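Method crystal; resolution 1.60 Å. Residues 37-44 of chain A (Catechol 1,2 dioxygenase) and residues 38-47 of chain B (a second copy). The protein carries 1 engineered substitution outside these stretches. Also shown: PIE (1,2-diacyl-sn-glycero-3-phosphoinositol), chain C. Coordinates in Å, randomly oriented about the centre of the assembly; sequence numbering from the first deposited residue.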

# COMPACT_ATOMS: atom_id res chain seq x y z
N VAL A 37 12.98 -9.57 2.16
CA VAL A 37 13.37 -10.75 1.40
C VAL A 37 12.28 -11.84 1.48
O VAL A 37 11.93 -12.46 0.48
CB VAL A 37 14.74 -11.26 1.88
CG1 VAL A 37 15.05 -12.64 1.32
CG2 VAL A 37 15.81 -10.27 1.46
N ARG A 38 11.74 -12.05 2.67
CA ARG A 38 10.67 -13.04 2.84
C ARG A 38 9.40 -12.66 2.09
O ARG A 38 8.86 -13.49 1.35
CB ARG A 38 10.40 -13.25 4.34
CG ARG A 38 9.14 -14.10 4.65
CD ARG A 38 9.20 -15.54 4.09
NE ARG A 38 7.95 -16.26 4.36
CZ ARG A 38 7.83 -17.16 5.33
NH1 ARG A 38 8.89 -17.51 6.05
NH2 ARG A 38 6.66 -17.76 5.53
N LEU A 39 8.93 -11.43 2.27
CA LEU A 39 7.67 -11.03 1.64
C LEU A 39 7.77 -10.96 0.13
O LEU A 39 6.82 -11.34 -0.56
CB LEU A 39 7.14 -9.70 2.21
CG LEU A 39 6.78 -9.75 3.70
CD1 LEU A 39 6.36 -8.35 4.14
CD2 LEU A 39 5.70 -10.80 4.02
N LEU A 40 8.92 -10.51 -0.39
CA LEU A 40 9.08 -10.46 -1.85
C LEU A 40 9.14 -11.85 -2.45
O LEU A 40 8.54 -12.11 -3.48
CB LEU A 40 10.34 -9.69 -2.25
CG LEU A 40 10.21 -8.18 -2.31
CD1 LEU A 40 11.63 -7.57 -2.41
CD2 LEU A 40 9.36 -7.83 -3.56
N GLY A 41 9.90 -12.74 -1.81
CA GLY A 41 9.95 -14.13 -2.28
C GLY A 41 8.54 -14.75 -2.27
O GLY A 41 8.15 -15.43 -3.22
N ASP A 42 7.77 -14.51 -1.21
CA ASP A 42 6.40 -15.04 -1.16
C ASP A 42 5.52 -14.44 -2.25
O ASP A 42 4.73 -15.16 -2.86
CB ASP A 42 5.76 -14.78 0.21
CG ASP A 42 6.35 -15.65 1.36
OD1 ASP A 42 7.11 -16.62 1.14
OD2 ASP A 42 6.05 -15.30 2.53
N LEU A 43 5.65 -13.13 -2.49
CA LEU A 43 4.85 -12.47 -3.54
C LEU A 43 5.19 -13.08 -4.90
O LEU A 43 4.29 -13.41 -5.67
CB LEU A 43 5.06 -10.96 -3.54
CG LEU A 43 4.33 -10.24 -4.68
CD1 LEU A 43 2.80 -10.38 -4.63
CD2 LEU A 43 4.72 -8.77 -4.60
N PHE A 44 6.48 -13.24 -5.19
CA PHE A 44 6.90 -13.82 -6.47
C PHE A 44 6.35 -15.24 -6.64
O PHE A 44 5.91 -15.60 -7.72
CB PHE A 44 8.43 -13.84 -6.59
CG PHE A 44 9.08 -12.51 -6.87
CD1 PHE A 44 8.39 -11.29 -6.78
CD2 PHE A 44 10.44 -12.47 -7.19
CE1 PHE A 44 9.06 -10.06 -7.01
CE2 PHE A 44 11.11 -11.24 -7.43
CZ PHE A 44 10.41 -10.04 -7.33
N ARG B 38 -5.09 -16.22 -1.01
CA ARG B 38 -3.70 -16.64 -1.10
C ARG B 38 -2.74 -15.66 -0.43
O ARG B 38 -1.91 -16.07 0.39
CB ARG B 38 -3.32 -16.88 -2.57
CG ARG B 38 -1.80 -17.11 -2.82
CD ARG B 38 -1.23 -18.35 -2.10
NE ARG B 38 0.21 -18.47 -2.33
CZ ARG B 38 0.75 -19.33 -3.20
NH1 ARG B 38 -0.04 -20.19 -3.84
NH2 ARG B 38 2.06 -19.37 -3.36
N LEU B 39 -2.87 -14.38 -0.76
CA LEU B 39 -1.93 -13.39 -0.21
C LEU B 39 -2.09 -13.21 1.29
O LEU B 39 -1.09 -13.05 1.99
CB LEU B 39 -2.03 -12.04 -0.93
CG LEU B 39 -1.65 -12.09 -2.42
CD1 LEU B 39 -1.88 -10.71 -3.03
CD2 LEU B 39 -0.21 -12.58 -2.65
N LEU B 40 -3.33 -13.26 1.79
CA LEU B 40 -3.54 -13.12 3.23
C LEU B 40 -2.99 -14.33 3.99
O LEU B 40 -2.36 -14.18 5.02
CB LEU B 40 -5.02 -12.96 3.57
CG LEU B 40 -5.58 -11.55 3.47
CD1 LEU B 40 -7.12 -11.62 3.53
CD2 LEU B 40 -5.00 -10.73 4.65
N GLY B 41 -3.26 -15.53 3.47
CA GLY B 41 -2.69 -16.73 4.08
C GLY B 41 -1.16 -16.66 4.11
O GLY B 41 -0.53 -16.98 5.12
N ASP B 42 -0.55 -16.21 3.01
CA ASP B 42 0.91 -16.09 2.98
C ASP B 42 1.41 -15.05 3.98
O ASP B 42 2.42 -15.27 4.64
CB ASP B 42 1.41 -15.72 1.57
CG ASP B 42 1.29 -16.89 0.55
OD1 ASP B 42 1.04 -18.06 0.89
OD2 ASP B 42 1.44 -16.57 -0.66
N LEU B 43 0.70 -13.91 4.08
CA LEU B 43 1.10 -12.85 5.03
C LEU B 43 1.03 -13.39 6.45
O LEU B 43 1.97 -13.21 7.23
CB LEU B 43 0.24 -11.60 4.86
CG LEU B 43 0.54 -10.51 5.89
CD1 LEU B 43 1.98 -9.96 5.82
CD2 LEU B 43 -0.45 -9.39 5.66
N PHE B 44 -0.06 -14.08 6.79
CA PHE B 44 -0.21 -14.63 8.14
C PHE B 44 0.90 -15.64 8.45
O PHE B 44 1.44 -15.64 9.56
CB PHE B 44 -1.58 -15.32 8.30
CG PHE B 44 -2.76 -14.39 8.44
CD1 PHE B 44 -2.68 -13.01 8.20
CD2 PHE B 44 -4.00 -14.93 8.79
CE1 PHE B 44 -3.83 -12.19 8.31
CE2 PHE B 44 -5.16 -14.10 8.92
CZ PHE B 44 -5.06 -12.74 8.67
N GLN B 45 1.27 -16.46 7.47
CA GLN B 45 2.31 -17.43 7.68
C GLN B 45 3.69 -16.77 7.85
O GLN B 45 4.51 -17.23 8.65
CB GLN B 45 2.31 -18.46 6.55
CG GLN B 45 3.33 -19.57 6.85
CD GLN B 45 2.92 -20.49 7.97
OE1 GLN B 45 3.58 -20.55 9.01
NE2 GLN B 45 1.83 -21.22 7.77
N ALA B 46 3.95 -15.70 7.10
CA ALA B 46 5.18 -14.94 7.30
C ALA B 46 5.23 -14.30 8.70
O ALA B 46 6.27 -14.25 9.34
CB ALA B 46 5.35 -13.86 6.19
N ILE B 47 4.08 -13.79 9.16
CA ILE B 47 4.00 -13.22 10.51
C ILE B 47 4.36 -14.30 11.55
O ILE B 47 5.11 -14.03 12.48
CB ILE B 47 2.60 -12.63 10.77
CG1 ILE B 47 2.48 -11.30 10.02
CG2 ILE B 47 2.39 -12.29 12.27
CD1 ILE B 47 1.06 -10.76 9.82
P PIE C . 11.40 5.07 7.30
O11 PIE C . 11.66 5.11 8.73
O12 PIE C . 11.37 3.50 6.70
O13 PIE C . 12.86 5.74 6.62
O14 PIE C . 10.41 5.95 6.68
C1 PIE C . 12.41 3.79 8.97
C2 PIE C . 11.24 2.88 9.40
C3 PIE C . 11.23 1.72 8.39
O31 PIE C . 9.91 1.24 8.08
O32 PIE C . 10.17 1.01 5.86
C31 PIE C . 9.92 0.48 6.95
C32 PIE C . 9.63 -1.02 7.03
C33 PIE C . 8.39 -1.37 6.22
C34 PIE C . 8.76 -1.99 4.87
C35 PIE C . 7.80 -3.12 4.52
C36 PIE C . 7.42 -3.09 3.04
C37 PIE C . 8.26 -4.11 2.26
C38 PIE C . 7.51 -4.60 1.03
C39 PIE C . 7.89 -5.91 0.71
C40 PIE C . 7.09 -6.77 -0.04
C41 PIE C . 5.85 -6.40 -0.56
C42 PIE C . 5.93 -6.18 -2.07
O21 PIE C . 11.30 2.41 10.81
O22 PIE C . 13.51 2.01 11.12
C21 PIE C . 12.35 1.62 11.22
C22 PIE C . 12.12 0.25 11.89
C23 PIE C . 10.93 -0.59 11.42
C24 PIE C . 10.84 -1.90 12.22
C25 PIE C . 10.93 -3.13 11.31
C26 PIE C . 9.66 -3.28 10.48
C27 PIE C . 9.69 -4.55 9.64
C28 PIE C . 8.70 -4.46 8.48
C29 PIE C . 7.35 -5.08 8.84
C47 PIE C . 6.44 -5.23 7.63
C48 PIE C . 5.10 -5.82 8.05
C49 PIE C . 4.38 -6.49 6.88
C50 PIE C . 2.88 -6.20 6.88
C51 PIE C . 2.49 -5.04 5.95
C1' PIE C . 9.70 9.57 6.54
C2' PIE C . 9.22 9.78 7.95
C3' PIE C . 10.12 8.94 8.89
C4' PIE C . 10.12 7.52 8.51
C5' PIE C . 10.54 7.32 7.05
C6' PIE C . 9.59 8.11 6.12
O1' PIE C . 8.84 10.29 5.63
O2' PIE C . 9.30 11.13 8.35
O3' PIE C . 9.69 9.09 10.25
O4' PIE C . 9.64 6.39 9.21
O6' PIE C . 10.05 7.97 4.76
C52 PIE C . 2.98 -5.23 4.50
C53 PIE C . 2.03 -6.11 3.68
C54 PIE C . 0.68 -5.42 3.46
C55 PIE C . 0.18 -5.63 2.03
C43 PIE C . 6.17 -4.71 -2.43
C44 PIE C . 5.23 -4.22 -3.53
C45 PIE C . 6.00 -3.47 -4.61
C46 PIE C . 5.56 -2.01 -4.66
O HOH W 1 4.39 -16.97 3.82
O HOH W 2 3.70 -17.47 -1.80

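Two copies of one helix pack nearly antiparallel, their axes 10.6 Å apart at closest approach, and bury 321 Å² between them without a direct hydrogen bond. Val A37 lies out of reach, so the contact begins at Arg A38. Its CB points toward chain B, and its NE donates to OD2 of Asp A42 one turn on, at 2.8 Å, in a salt bridge that holds the guanidinium in place. One face of that flat group lies over Ala B46, with NH2 3.6 Å from CA; so small a side chain leaves room for this approach.

Leu A39 sets out sideways, but its CD2 reaches CB of Ala B46 at 3.8 Å and CD1 of Leu B43 at 4.2 Å, while its CB lies 3.7 Å from lipid atom C40. Leu A40 and Gly A41 take no part.

Asp A42 faces its own counterpart, with its CA 7.0 Å from CA of Asp B42, and water joins the helices here. Water 1 accepts from Arg A38 NH2 and donates to Asp A42 OD2 and Asp B42 O; water 2 repeats the pattern with the chains exchanged. The carboxylate thus serves both salt bridge and water.

Leu A43 starts away, yet its CD1 comes within 4.2 Å of Leu B39 CD2, mirroring the earlier leucine pair. Leucine suits both places: its branched apolar end reaches across where its CB does not point. Phe A44 is out of reach.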